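Local coordinates for PTS system, nitrogen regulatory IIA protein (Neisseria meningitidis, PDB 2A0J), which probably accepts and passes on a phosphoryl group in the nitrogen-related branch of the bacterial phosphotransferase system, and may regulate partner proteins, at residues A[32-35]-A[40-43]; A[57-60]-A[64-67]; A[97-102]-A[132-137]; A[121-124]-A[128-131]. One frame throughout, in Å; residues are numbered along the deposited sequence.

Interaction 1. Residues A[32-35]-A[40-43]; sequences LLER and SHAD
The side chain of Glu34 overlaps that of His41, the two lying alongside each other and pointing the same way. Its carboxylate meets the carbon edge of the imidazole: OE2 of Glu34 is 3.4 Å from CD2 of His41 and close to the ring plane, while carboxylate and ring planes are turned 77° apart. Nearer the backbone, CG of Glu34 passes 3.5 Å from the amide N of His41 and lies 4.1 Å from C of Ser40. Two torsions bring the groups together: Glu34 reaches out fully extended, with chi1 at 177°, whereas His41 holds CG between its own N and carbonyl carbon (chi1 61°).

The contact links the exit of helix 22-33 to the entry of helix 41-52, since Glu34 is the first residue to leave helical backbone angles and Ser40 is the N-cap of the second helix. OG of Ser40 donates to OD2 of Asp43 at 2.9 Å, approaching from above the carboxylate plane, and accepts a weak bond from N of Asp43 at 3.3 Å.

No hydrogen bond joins the two segments. With OE1 of Glu34 still 4.5 Å from NE2 of His41, any attraction would depend on protonation of the imidazole and would be longer-range, without a salt bridge; the direct contact is carboxylate oxygen against ring carbon at the protein surface.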
ATOM      1  N   LEU A  32       0.905  11.191   0.180  1.00 20.50           N
ATOM      2  CA  LEU A  32       2.004  10.559   0.901  1.00 15.72           C
ATOM      3  C   LEU A  32       3.216  10.277   0.008  1.00 23.77           C
ATOM      4  O   LEU A  32       4.361  10.456   0.425  1.00 27.81           O
ATOM      5  CB  LEU A  32       1.528   9.245   1.526  1.00 16.87           C
ATOM      6  CG  LEU A  32       0.468   9.309   2.625  1.00 14.32           C
ATOM      7  CD1 LEU A  32       0.094   7.903   3.044  1.00 17.26           C
ATOM      8  CD2 LEU A  32       0.999  10.094   3.803  1.00  4.34           C
ATOM      9  N   LEU A  33       2.962   9.832  -1.220  1.00 17.73           N
ATOM     10  CA  LEU A  33       4.031   9.511  -2.155  1.00 13.77           C
ATOM     11  C   LEU A  33       4.432  10.672  -3.076  1.00 18.18           C
ATOM     12  O   LEU A  33       5.407  10.578  -3.816  1.00 13.31           O
ATOM     13  CB  LEU A  33       3.626   8.292  -2.987  1.00 12.49           C
ATOM     14  CG  LEU A  33       3.147   7.081  -2.167  1.00 14.36           C
ATOM     15  CD1 LEU A  33       3.016   5.894  -3.092  1.00 11.61           C
ATOM     16  CD2 LEU A  33       4.125   6.755  -1.038  1.00 13.95           C
ATOM     17  N   GLU A  34       3.686  11.769  -3.004  1.00 17.06           N
ATOM     18  CA  GLU A  34       3.934  12.963  -3.810  1.00 21.65           C
ATOM     19  C   GLU A  34       5.362  13.524  -3.757  1.00 27.76           C
ATOM     20  O   GLU A  34       5.996  13.582  -2.702  1.00 24.53           O
ATOM     21  CB  GLU A  34       2.956  14.065  -3.388  1.00 26.30           C
ATOM     22  CG  GLU A  34       3.147  15.394  -4.099  1.00 22.54           C
ATOM     23  CD  GLU A  34       2.177  16.457  -3.625  1.00 32.19           C
ATOM     24  OE1 GLU A  34       2.169  17.554  -4.219  1.00 48.59           O
ATOM     25  OE2 GLU A  34       1.427  16.202  -2.660  1.00 34.03           O
ATOM     26  N   ARG A  35       5.834  13.959  -4.921  1.00 29.92           N
ATOM     27  CA  ARG A  35       7.159  14.556  -5.122  1.00 32.94           C
ATOM     28  C   ARG A  35       8.384  13.746  -4.722  1.00 36.11           C
ATOM     29  O   ARG A  35       9.388  13.768  -5.428  1.00 34.19           O
ATOM     30  CB  ARG A  35       7.241  15.925  -4.461  1.00 32.62           C
ATOM     31  CG  ARG A  35       8.530  16.644  -4.799  1.00 44.08           C
ATOM     32  CD  ARG A  35       8.443  18.104  -4.430  1.00 64.17           C
ATOM     33  NE  ARG A  35       8.110  18.274  -3.021  1.00 74.48           N
ATOM     34  CZ  ARG A  35       7.871  19.447  -2.450  1.00 82.85           C
ATOM     35  NH1 ARG A  35       7.926  20.563  -3.170  1.00 90.14           N
ATOM     36  NH2 ARG A  35       7.580  19.504  -1.161  1.00 89.28           N
ATOM     37  N   SER A  40       3.509  14.762  -9.103  1.00 19.67           N
ATOM     38  CA  SER A  40       2.546  15.559  -8.344  1.00 16.70           C
ATOM     39  C   SER A  40       1.542  14.573  -7.753  1.00 17.06           C
ATOM     40  O   SER A  40       1.411  13.462  -8.264  1.00 20.40           O
ATOM     41  CB  SER A  40       1.825  16.540  -9.267  1.00  7.23           C
ATOM     42  OG  SER A  40       1.081  15.852 -10.255  1.00 15.92           O
ATOM     43  N   HIS A  41       0.828  14.951  -6.695  1.00 10.70           N
ATOM     44  CA  HIS A  41      -0.113  13.992  -6.125  1.00 22.93           C
ATOM     45  C   HIS A  41      -1.188  13.571  -7.136  1.00 23.92           C
ATOM     46  O   HIS A  41      -1.718  12.456  -7.055  1.00 14.56           O
ATOM     47  CB  HIS A  41      -0.730  14.507  -4.806  1.00 18.84           C
ATOM     48  CG  HIS A  41      -1.513  15.776  -4.931  1.00 29.72           C
ATOM     49  ND1 HIS A  41      -2.778  15.824  -5.479  1.00 34.59           N
ATOM     50  CD2 HIS A  41      -1.228  17.039  -4.531  1.00 15.43           C
ATOM     51  CE1 HIS A  41      -3.239  17.061  -5.409  1.00 23.24           C
ATOM     52  NE2 HIS A  41      -2.318  17.817  -4.838  1.00 20.89           N
ATOM     53  N   ALA A  42      -1.474  14.441  -8.108  1.00 14.46           N
ATOM     54  CA  ALA A  42      -2.454  14.123  -9.140  1.00 19.49           C
ATOM     55  C   ALA A  42      -1.935  12.991 -10.027  1.00 16.81           C
ATOM     56  O   ALA A  42      -2.693  12.103 -10.409  1.00 13.92           O
ATOM     57  CB  ALA A  42      -2.761  15.358  -9.994  1.00 13.06           C
ATOM     58  N   ASP A  43      -0.644  13.024 -10.352  1.00 18.08           N
ATOM     59  CA  ASP A  43      -0.049  11.988 -11.199  1.00 19.47           C
ATOM     60  C   ASP A  43       0.125  10.663 -10.460  1.00 17.64           C
ATOM     61  O   ASP A  43      -0.036   9.595 -11.044  1.00 14.14           O
ATOM     62  CB  ASP A  43       1.296  12.457 -11.763  1.00 20.73           C
ATOM     63  CG  ASP A  43       1.138  13.508 -12.853  1.00 17.81           C
ATOM     64  OD1 ASP A  43       0.378  13.262 -13.812  1.00 24.42           O
ATOM     65  OD2 ASP A  43       1.774  14.575 -12.759  1.00 15.77           O
TER

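Interaction 2. Residues A[57-60]-A[64-67]; sequences TGLG and AIPH
Residues 57-60 and 64-67 run in opposite directions and meet in a single beta bridge between Gly58 and Ala64, whose CA atoms are 3.8 Å apart. N of Ile65 donates to O of Thr57 over 3.0 Å with a fairly straight N-H...O angle of 163°. CA of Ala64 adds a longer CH...O contact to the same oxygen.

The Thr57 side chain lies against Pro66: OG1 is 3.3 Å from CA of Pro66 and 3.7 Å from its CG. Pro66 has no N-H to offer, and OG1 finds its hydrogen-bond partner in OE1 of Glu52. The methyl CG2 of Thr57 lies beside His67, 4.0 Å from CE1 and oblique to the ring. His67 is itself fixed in rotation, because ND1 donates to O of Ile65 at 2.7 Å, in the ring plane and nearly along the C=O axis. This histidine ends the Ala-Ile-Pro-His sequence of the type-2 EIIA signature, so it is probably the phosphoryl acceptor, as in relatives; the bond to Ile65 uses ND1, and NE2, the nitrogen expected from the family to carry the phosphoryl group, is not the one held by it. On the other flank Leu59 crosses Ile65 at about a right angle, CD2 to CD1 at 3.8 Å.

Around this loop, Leu59 and Ile65 pack on Phe124 of helix 110-124, and Arg51 of helix 41-52 touches Thr57 and His67. Ala64 and Pro66 pair through their backbones with Phe101 and Leu103 of strand 97-106.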
ATOM      1  N   THR A  57      -7.014  -4.621  -6.163  1.00 16.00           N
ATOM      2  CA  THR A  57      -5.709  -5.094  -5.741  1.00 13.01           C
ATOM      3  C   THR A  57      -5.826  -5.681  -4.352  1.00  8.48           C
ATOM      4  O   THR A  57      -4.831  -5.872  -3.666  1.00 13.88           O
ATOM      5  CB  THR A  57      -4.661  -3.957  -5.753  1.00 16.40           C
ATOM      6  OG1 THR A  57      -5.211  -2.774  -5.151  1.00 20.21           O
ATOM      7  CG2 THR A  57      -4.253  -3.650  -7.182  1.00 18.74           C
ATOM      8  N   GLY A  58      -7.064  -5.960  -3.950  1.00 15.81           N
ATOM      9  CA  GLY A  58      -7.318  -6.566  -2.657  1.00 13.11           C
ATOM     10  C   GLY A  58      -6.911  -8.027  -2.727  1.00 15.77           C
ATOM     11  O   GLY A  58      -7.219  -8.718  -3.699  1.00 14.28           O
ATOM     12  N   LEU A  59      -6.211  -8.501  -1.704  1.00 19.44           N
ATOM     13  CA  LEU A  59      -5.749  -9.887  -1.670  1.00 19.00           C
ATOM     14  C   LEU A  59      -6.739 -10.788  -0.954  1.00 20.43           C
ATOM     15  O   LEU A  59      -6.614 -12.011  -0.984  1.00 18.80           O
ATOM     16  CB  LEU A  59      -4.397  -9.971  -0.959  1.00 21.37           C
ATOM     17  CG  LEU A  59      -3.213  -9.220  -1.572  1.00 16.86           C
ATOM     18  CD1 LEU A  59      -2.036  -9.283  -0.614  1.00 17.89           C
ATOM     19  CD2 LEU A  59      -2.850  -9.833  -2.914  1.00 18.76           C
ATOM     20  N   GLY A  60      -7.728 -10.173  -0.317  1.00 18.48           N
ATOM     21  CA  GLY A  60      -8.710 -10.932   0.427  1.00 10.50           C
ATOM     22  C   GLY A  60      -8.369 -10.826   1.907  1.00 19.82           C
ATOM     23  O   GLY A  60      -7.197 -10.670   2.264  1.00 22.54           O
ATOM     24  N   ALA A  64      -4.894  -5.376   1.088  1.00 19.60           N
ATOM     25  CA  ALA A  64      -4.808  -4.923  -0.297  1.00 14.61           C
ATOM     26  C   ALA A  64      -3.410  -4.362  -0.569  1.00 17.94           C
ATOM     27  O   ALA A  64      -2.695  -3.953   0.355  1.00 15.43           O
ATOM     28  CB  ALA A  64      -5.874  -3.857  -0.574  1.00  6.54           C
ATOM     29  N   ILE A  65      -3.030  -4.340  -1.841  1.00  9.07           N
ATOM     30  CA  ILE A  65      -1.723  -3.842  -2.253  1.00  7.95           C
ATOM     31  C   ILE A  65      -1.814  -2.996  -3.515  1.00 10.87           C
ATOM     32  O   ILE A  65      -1.387  -3.420  -4.584  1.00 10.63           O
ATOM     33  CB  ILE A  65      -0.740  -5.005  -2.531  1.00 19.19           C
ATOM     34  CG1 ILE A  65      -1.421  -6.062  -3.412  1.00 34.04           C
ATOM     35  CG2 ILE A  65      -0.253  -5.606  -1.222  1.00 21.04           C
ATOM     36  CD1 ILE A  65      -0.483  -7.115  -3.968  1.00 34.92           C
ATOM     37  N   PRO A  66      -2.375  -1.781  -3.408  1.00  7.82           N
ATOM     38  CA  PRO A  66      -2.479  -0.935  -4.602  1.00  8.03           C
ATOM     39  C   PRO A  66      -1.065  -0.604  -5.087  1.00 16.69           C
ATOM     40  O   PRO A  66      -0.171  -0.366  -4.274  1.00 17.37           O
ATOM     41  CB  PRO A  66      -3.213   0.313  -4.089  1.00  7.17           C
ATOM     42  CG  PRO A  66      -3.899  -0.138  -2.836  1.00  3.91           C
ATOM     43  CD  PRO A  66      -2.911  -1.092  -2.221  1.00 12.49           C
ATOM     44  N   HIS A  67      -0.851  -0.586  -6.397  1.00 20.57           N
ATOM     45  CA  HIS A  67       0.478  -0.261  -6.915  1.00 20.26           C
ATOM     46  C   HIS A  67       0.455   0.323  -8.334  1.00 24.01           C
ATOM     47  O   HIS A  67      -0.547   0.216  -9.046  1.00 25.63           O
ATOM     48  CB  HIS A  67       1.380  -1.505  -6.869  1.00 23.32           C
ATOM     49  CG  HIS A  67       0.811  -2.699  -7.574  1.00 13.10           C
ATOM     50  ND1 HIS A  67      -0.115  -3.538  -6.993  1.00 13.16           N
ATOM     51  CD2 HIS A  67       1.025  -3.183  -8.821  1.00  8.13           C
ATOM     52  CE1 HIS A  67      -0.446  -4.487  -7.851  1.00 19.89           C
ATOM     53  NE2 HIS A  67       0.232  -4.293  -8.969  1.00 21.16           N
TER

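Interaction 3. Residues A[97-102]-A[132-137]; sequences VSLIFI and SLMTVS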
ATOM      1  N   VAL A  97     -11.560  -3.705   3.471  1.00 18.64           N
ATOM      2  CA  VAL A  97     -10.155  -3.748   3.893  1.00 19.56           C
ATOM      3  C   VAL A  97      -9.733  -2.693   4.917  1.00 18.30           C
ATOM      4  O   VAL A  97     -10.216  -1.554   4.898  1.00 16.64           O
ATOM      5  CB  VAL A  97      -9.211  -3.630   2.671  1.00 15.26           C
ATOM      6  CG1 VAL A  97      -9.677  -4.562   1.564  1.00  5.43           C
ATOM      7  CG2 VAL A  97      -9.158  -2.194   2.194  1.00 12.52           C
ATOM      8  N   SER A  98      -8.810  -3.072   5.798  1.00  9.97           N
ATOM      9  CA  SER A  98      -8.319  -2.155   6.829  1.00 10.76           C
ATOM     10  C   SER A  98      -6.802  -2.011   6.794  1.00 13.61           C
ATOM     11  O   SER A  98      -6.231  -1.146   7.462  1.00 16.31           O
ATOM     12  CB  SER A  98      -8.755  -2.631   8.222  1.00  3.72           C
ATOM     13  OG  SER A  98     -10.152  -2.460   8.417  1.00 10.96           O
ATOM     14  N   LEU A  99      -6.152  -2.868   6.018  1.00 15.74           N
ATOM     15  CA  LEU A  99      -4.702  -2.829   5.896  1.00 13.73           C
ATOM     16  C   LEU A  99      -4.301  -2.591   4.442  1.00 12.00           C
ATOM     17  O   LEU A  99      -4.483  -3.456   3.587  1.00 15.88           O
ATOM     18  CB  LEU A  99      -4.106  -4.131   6.428  1.00  5.22           C
ATOM     19  CG  LEU A  99      -4.463  -4.382   7.898  1.00 14.78           C
ATOM     20  CD1 LEU A  99      -3.671  -5.562   8.441  1.00 28.01           C
ATOM     21  CD2 LEU A  99      -4.171  -3.134   8.713  1.00  3.60           C
ATOM     22  N   ILE A 100      -3.756  -1.410   4.170  1.00 14.15           N
ATOM     23  CA  ILE A 100      -3.366  -1.054   2.809  1.00 22.79           C
ATOM     24  C   ILE A 100      -1.876  -0.729   2.618  1.00 22.40           C
ATOM     25  O   ILE A 100      -1.340   0.181   3.252  1.00 20.55           O
ATOM     26  CB  ILE A 100      -4.198   0.174   2.287  1.00 21.21           C
ATOM     27  CG1 ILE A 100      -5.701  -0.061   2.495  1.00 13.56           C
ATOM     28  CG2 ILE A 100      -3.930   0.404   0.800  1.00  5.20           C
ATOM     29  CD1 ILE A 100      -6.194   0.221   3.900  1.00 11.32           C
ATOM     30  N   PHE A 101      -1.212  -1.482   1.742  1.00 17.66           N
ATOM     31  CA  PHE A 101       0.193  -1.230   1.435  1.00 16.14           C
ATOM     32  C   PHE A 101       0.276  -0.731  -0.021  1.00 14.17           C
ATOM     33  O   PHE A 101      -0.089  -1.450  -0.951  1.00  5.93           O
ATOM     34  CB  PHE A 101       1.034  -2.505   1.618  1.00 12.20           C
ATOM     35  CG  PHE A 101       2.521  -2.259   1.578  1.00 13.55           C
ATOM     36  CD1 PHE A 101       3.153  -1.891   0.388  1.00 32.39           C
ATOM     37  CD2 PHE A 101       3.283  -2.338   2.740  1.00 12.15           C
ATOM     38  CE1 PHE A 101       4.520  -1.601   0.357  1.00 23.97           C
ATOM     39  CE2 PHE A 101       4.655  -2.049   2.723  1.00 17.07           C
ATOM     40  CZ  PHE A 101       5.272  -1.679   1.529  1.00 22.12           C
ATOM     41  N   ILE A 102       0.737   0.506  -0.211  1.00 15.07           N
ATOM     42  CA  ILE A 102       0.847   1.082  -1.554  1.00 14.35           C
ATOM     43  C   ILE A 102       2.288   1.075  -2.024  1.00  9.81           C
ATOM     44  O   ILE A 102       3.195   1.372  -1.256  1.00 16.24           O
ATOM     45  CB  ILE A 102       0.355   2.547  -1.614  1.00 15.09           C
ATOM     46  CG1 ILE A 102      -0.990   2.695  -0.901  1.00 15.54           C
ATOM     47  CG2 ILE A 102       0.233   2.986  -3.064  1.00 19.08           C
ATOM     48  CD1 ILE A 102      -0.879   2.811   0.620  1.00 16.89           C
ATOM     49  N   SER A 132      -1.731  -9.018  14.145  1.00 17.38           N
ATOM     50  CA  SER A 132      -0.772  -8.126  14.792  1.00 17.84           C
ATOM     51  C   SER A 132      -0.863  -6.724  14.198  1.00 21.30           C
ATOM     52  O   SER A 132      -0.921  -5.734  14.932  1.00 16.94           O
ATOM     53  CB  SER A 132       0.655  -8.652  14.623  1.00 15.79           C
ATOM     54  OG  SER A 132       0.883  -9.773  15.449  1.00 18.05           O
ATOM     55  N   LEU A 133      -0.872  -6.651  12.867  1.00 20.30           N
ATOM     56  CA  LEU A 133      -0.959  -5.377  12.158  1.00 19.07           C
ATOM     57  C   LEU A 133      -2.227  -4.618  12.529  1.00 25.06           C
ATOM     58  O   LEU A 133      -2.298  -3.400  12.359  1.00 26.84           O
ATOM     59  CB  LEU A 133      -0.894  -5.599  10.639  1.00  7.15           C
ATOM     60  CG  LEU A 133       0.499  -5.990  10.122  1.00 11.20           C
ATOM     61  CD1 LEU A 133       0.410  -6.547   8.724  1.00  8.16           C
ATOM     62  CD2 LEU A 133       1.421  -4.781  10.158  1.00 16.29           C
ATOM     63  N   MET A 134      -3.224  -5.334  13.043  1.00 16.27           N
ATOM     64  CA  MET A 134      -4.473  -4.706  13.450  1.00 13.69           C
ATOM     65  C   MET A 134      -4.470  -4.233  14.908  1.00 12.63           C
ATOM     66  O   MET A 134      -5.347  -3.461  15.300  1.00 13.24           O
ATOM     67  CB  MET A 134      -5.662  -5.663  13.255  1.00 22.62           C
ATOM     68  CG  MET A 134      -6.098  -5.868  11.813  1.00 25.91           C
ATOM     69  SD  MET A 134      -6.540  -4.349  10.949  1.00 24.48           S
ATOM     70  CE  MET A 134      -8.141  -4.039  11.595  1.00 19.32           C
ATOM     71  N   THR A 135      -3.504  -4.680  15.710  1.00  7.45           N
ATOM     72  CA  THR A 135      -3.480  -4.279  17.122  1.00 23.61           C
ATOM     73  C   THR A 135      -2.292  -3.452  17.615  1.00 24.19           C
ATOM     74  O   THR A 135      -2.455  -2.629  18.516  1.00 26.42           O
ATOM     75  CB  THR A 135      -3.630  -5.508  18.065  1.00 27.37           C
ATOM     76  OG1 THR A 135      -2.531  -6.412  17.878  1.00 29.31           O
ATOM     77  CG2 THR A 135      -4.944  -6.234  17.780  1.00 24.03           C
ATOM     78  N   VAL A 136      -1.112  -3.658  17.036  1.00 23.37           N
ATOM     79  CA  VAL A 136       0.077  -2.917  17.457  1.00 24.27           C
ATOM     80  C   VAL A 136      -0.192  -1.416  17.547  1.00 27.09           C
ATOM     81  O   VAL A 136      -0.910  -0.852  16.725  1.00 29.27           O
ATOM     82  CB  VAL A 136       1.272  -3.193  16.517  1.00 25.80           C
ATOM     83  CG1 VAL A 136       1.637  -4.664  16.590  1.00 25.77           C
ATOM     84  CG2 VAL A 136       0.932  -2.796  15.086  1.00 24.93           C
ATOM     85  N   SER A 137       0.392  -0.776  18.556  1.00 29.16           N
ATOM     86  CA  SER A 137       0.178   0.647  18.792  1.00 41.28           C
ATOM     87  C   SER A 137       1.094   1.616  18.043  1.00 40.84           C
ATOM     88  O   SER A 137       0.658   2.696  17.640  1.00 38.04           O
ATOM     89  CB  SER A 137       0.275   0.934  20.294  1.00 41.86           C
ATOM     90  OG  SER A 137      -0.569   0.069  21.032  1.00 57.88           O
TER
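Near the corner that strand 97-106 turns at Ser98, Ser98 and Leu99 pack against Leu133 and Met134 toward the C-terminal end of helix 127-135. The contact is made by side chains across a wide backbone gap: CA of Leu99 and CA of Leu133 are 7.7 Å apart, and no hydrogen bond crosses. CD1 of Leu99 faces CB of Leu133 at 3.5 Å and also borders SD of Met134, to which CD2 of Leu99 comes closer, at 3.5 Å. Both pairs of side chains cross at a slant.

Met134 starts out to one side and turns back toward the strand through bends at chi2 (-57°) and chi3 (-78°), which place the sulfur over Leu99 and carry CE to 3.7 Å from CB of Ser98. In the fold, the chain runs on past this corner as an inner strand of the mixed sheet, between strands 77-83 and 63-70. Strand 77-83 reaches the same part of the helix: Arg82 donates through NH1 to O of Leu133 and through NH2 to O of Val136. Within residues 132-137, O of Ser132 accepts from N of Thr135 at 2.9 Å and from N of Val136 at 3.0 Å.

Interaction 4. Residues A[121-124]-A[128-131]; sequences AGKF and SIRE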
ATOM      1  N   ALA A 121       2.571 -10.300  -0.036  1.00 25.29           N
ATOM      2  CA  ALA A 121       1.357 -11.110  -0.087  1.00 23.69           C
ATOM      3  C   ALA A 121       1.501 -12.314   0.825  1.00 27.20           C
ATOM      4  O   ALA A 121       0.532 -12.753   1.454  1.00 22.60           O
ATOM      5  CB  ALA A 121       1.089 -11.572  -1.513  1.00 18.87           C
ATOM      6  N   GLY A 122       2.721 -12.846   0.882  1.00 30.39           N
ATOM      7  CA  GLY A 122       3.002 -13.998   1.717  1.00 22.66           C
ATOM      8  C   GLY A 122       2.726 -13.675   3.170  1.00 29.16           C
ATOM      9  O   GLY A 122       2.021 -14.423   3.857  1.00 29.03           O
ATOM     10  N   LYS A 123       3.270 -12.551   3.635  1.00 19.59           N
ATOM     11  CA  LYS A 123       3.073 -12.132   5.014  1.00 18.63           C
ATOM     12  C   LYS A 123       1.603 -11.940   5.335  1.00 23.52           C
ATOM     13  O   LYS A 123       1.127 -12.367   6.393  1.00 26.26           O
ATOM     14  CB  LYS A 123       3.812 -10.825   5.298  1.00 16.59           C
ATOM     15  CG  LYS A 123       5.316 -10.927   5.283  1.00 12.21           C
ATOM     16  CD  LYS A 123       5.939  -9.648   5.812  1.00 24.32           C
ATOM     17  CE  LYS A 123       7.445  -9.796   6.034  1.00 37.94           C
ATOM     18  NZ  LYS A 123       7.776 -10.795   7.092  1.00 31.87           N
ATOM     19  N   PHE A 124       0.890 -11.297   4.413  1.00 25.50           N
ATOM     20  CA  PHE A 124      -0.531 -11.011   4.581  1.00 28.76           C
ATOM     21  C   PHE A 124      -1.443 -12.236   4.543  1.00 33.16           C
ATOM     22  O   PHE A 124      -2.595 -12.176   4.987  1.00 36.27           O
ATOM     23  CB  PHE A 124      -0.989  -9.994   3.530  1.00 22.01           C
ATOM     24  CG  PHE A 124      -0.309  -8.657   3.645  1.00 21.89           C
ATOM     25  CD1 PHE A 124      -0.044  -8.100   4.893  1.00 24.13           C
ATOM     26  CD2 PHE A 124       0.051  -7.945   2.507  1.00 25.91           C
ATOM     27  CE1 PHE A 124       0.573  -6.850   5.007  1.00 27.69           C
ATOM     28  CE2 PHE A 124       0.670  -6.691   2.609  1.00 28.58           C
ATOM     29  CZ  PHE A 124       0.930  -6.144   3.861  1.00 24.56           C
ATOM     30  N   SER A 128      -2.024 -14.658  11.864  1.00 31.51           N
ATOM     31  CA  SER A 128      -1.372 -14.003  12.990  1.00 26.62           C
ATOM     32  C   SER A 128      -0.670 -12.701  12.608  1.00 25.27           C
ATOM     33  O   SER A 128      -0.579 -11.793  13.426  1.00 27.02           O
ATOM     34  CB  SER A 128      -0.389 -14.967  13.658  1.00 13.51           C
ATOM     35  OG  SER A 128       0.456 -15.563  12.699  1.00 29.61           O
ATOM     36  N   ILE A 129      -0.173 -12.601  11.378  1.00 22.57           N
ATOM     37  CA  ILE A 129       0.485 -11.376  10.941  1.00 21.80           C
ATOM     38  C   ILE A 129      -0.545 -10.265  10.750  1.00 23.27           C
ATOM     39  O   ILE A 129      -0.308  -9.114  11.123  1.00 24.23           O
ATOM     40  CB  ILE A 129       1.245 -11.565   9.614  1.00 28.82           C
ATOM     41  CG1 ILE A 129       2.503 -12.408   9.850  1.00 16.06           C
ATOM     42  CG2 ILE A 129       1.605 -10.193   9.025  1.00 17.37           C
ATOM     43  CD1 ILE A 129       3.287 -12.715   8.585  1.00 30.35           C
ATOM     44  N   ARG A 130      -1.689 -10.614  10.168  1.00 19.58           N
ATOM     45  CA  ARG A 130      -2.751  -9.638   9.949  1.00 24.83           C
ATOM     46  C   ARG A 130      -3.327  -9.192  11.290  1.00 26.60           C
ATOM     47  O   ARG A 130      -3.677  -8.024  11.474  1.00 26.50           O
ATOM     48  CB  ARG A 130      -3.874 -10.231   9.088  1.00 14.83           C
ATOM     49  CG  ARG A 130      -3.459 -10.648   7.682  1.00 11.57           C
ATOM     50  CD  ARG A 130      -4.688 -10.953   6.835  1.00  7.02           C
ATOM     51  NE  ARG A 130      -5.595 -11.896   7.483  1.00  8.78           N
ATOM     52  CZ  ARG A 130      -5.622 -13.206   7.248  1.00 25.75           C
ATOM     53  NH1 ARG A 130      -4.788 -13.754   6.369  1.00 13.26           N
ATOM     54  NH2 ARG A 130      -6.493 -13.970   7.895  1.00 26.72           N
ATOM     55  N   GLU A 131      -3.425 -10.133  12.225  1.00 27.33           N
ATOM     56  CA  GLU A 131      -3.949  -9.833  13.550  1.00 28.47           C
ATOM     57  C   GLU A 131      -3.047  -8.856  14.294  1.00 23.84           C
ATOM     58  O   GLU A 131      -3.538  -7.968  14.988  1.00 20.89           O
ATOM     59  CB  GLU A 131      -4.116 -11.121  14.360  1.00 41.02           C
ATOM     60  CG  GLU A 131      -5.383 -11.889  14.022  1.00 53.16           C
ATOM     61  CD  GLU A 131      -5.487 -13.207  14.761  1.00 69.82           C
ATOM     62  OE1 GLU A 131      -6.582 -13.808  14.750  1.00 73.65           O
ATOM     63  OE2 GLU A 131      -4.473 -13.645  15.343  1.00 81.89           O
TER
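Ile129 comes first along helix 127-135 to meet the end of helix 110-124, laying its side chain over the carbonyl of Lys123. Three of its carbons crowd that oxygen: O of Lys123 is 3.1 Å from CD1, 3.3 Å from CB and 3.4 Å from CG2 of Ile129. The first of these is tight packing for a methyl against a carbonyl. CD1 also touches the aliphatic root of Lys123, 3.8 Å from its CB, whereas the rest of the lysine leads away. Ile129 also touches Ile145 of helix 139-146.

Arg130 follows and supplies the polar link. Its NH1 donates to O of Phe124 at 3.0 Å, with an N-H...O angle of 172° and the oxygen in the guanidinium plane. A bend at chi3 (-52°) folds the chain about this acceptor, and CD of Arg130 also lies 3.0 Å from O of Phe124. The Phe124 ring is directed elsewhere, onto Val63 and Ile65 of strand 63-70.

Helices 110-124 and 127-135 thus form a helix-helix junction with a two-residue break, in which an isoleucine and an arginine of the second meet last-turn carbonyls of the first, where the helix dipole would be expected to favour a positively charged donor.

In the fold
Interactions 2, 3 and 4 form one connected region. Interaction 1 is more remote, its centre about 28 Å from that of interaction 4, and is linked to interaction 3 by packing of Leu33 CD1 on Ile102 CG2 at 4.0 Å. Interactions 2 and 3 meet within the sheet, where a probable backbone bond joins Ala64 N to Leu99 O at 3.2 Å. The centre of interaction 2 lies about 13 Å from those of interactions 3 and 4. Interaction 4 is nested in the chain loop closed by interaction 3, with centres about 9 Å apart. Phe124 joins all three, CE1 lying 3.7 Å from Leu133 CD1 and CE2 4.1 Å from Ile65 CG2. Interaction 2 contains the probable phosphoryl-accepting histidine.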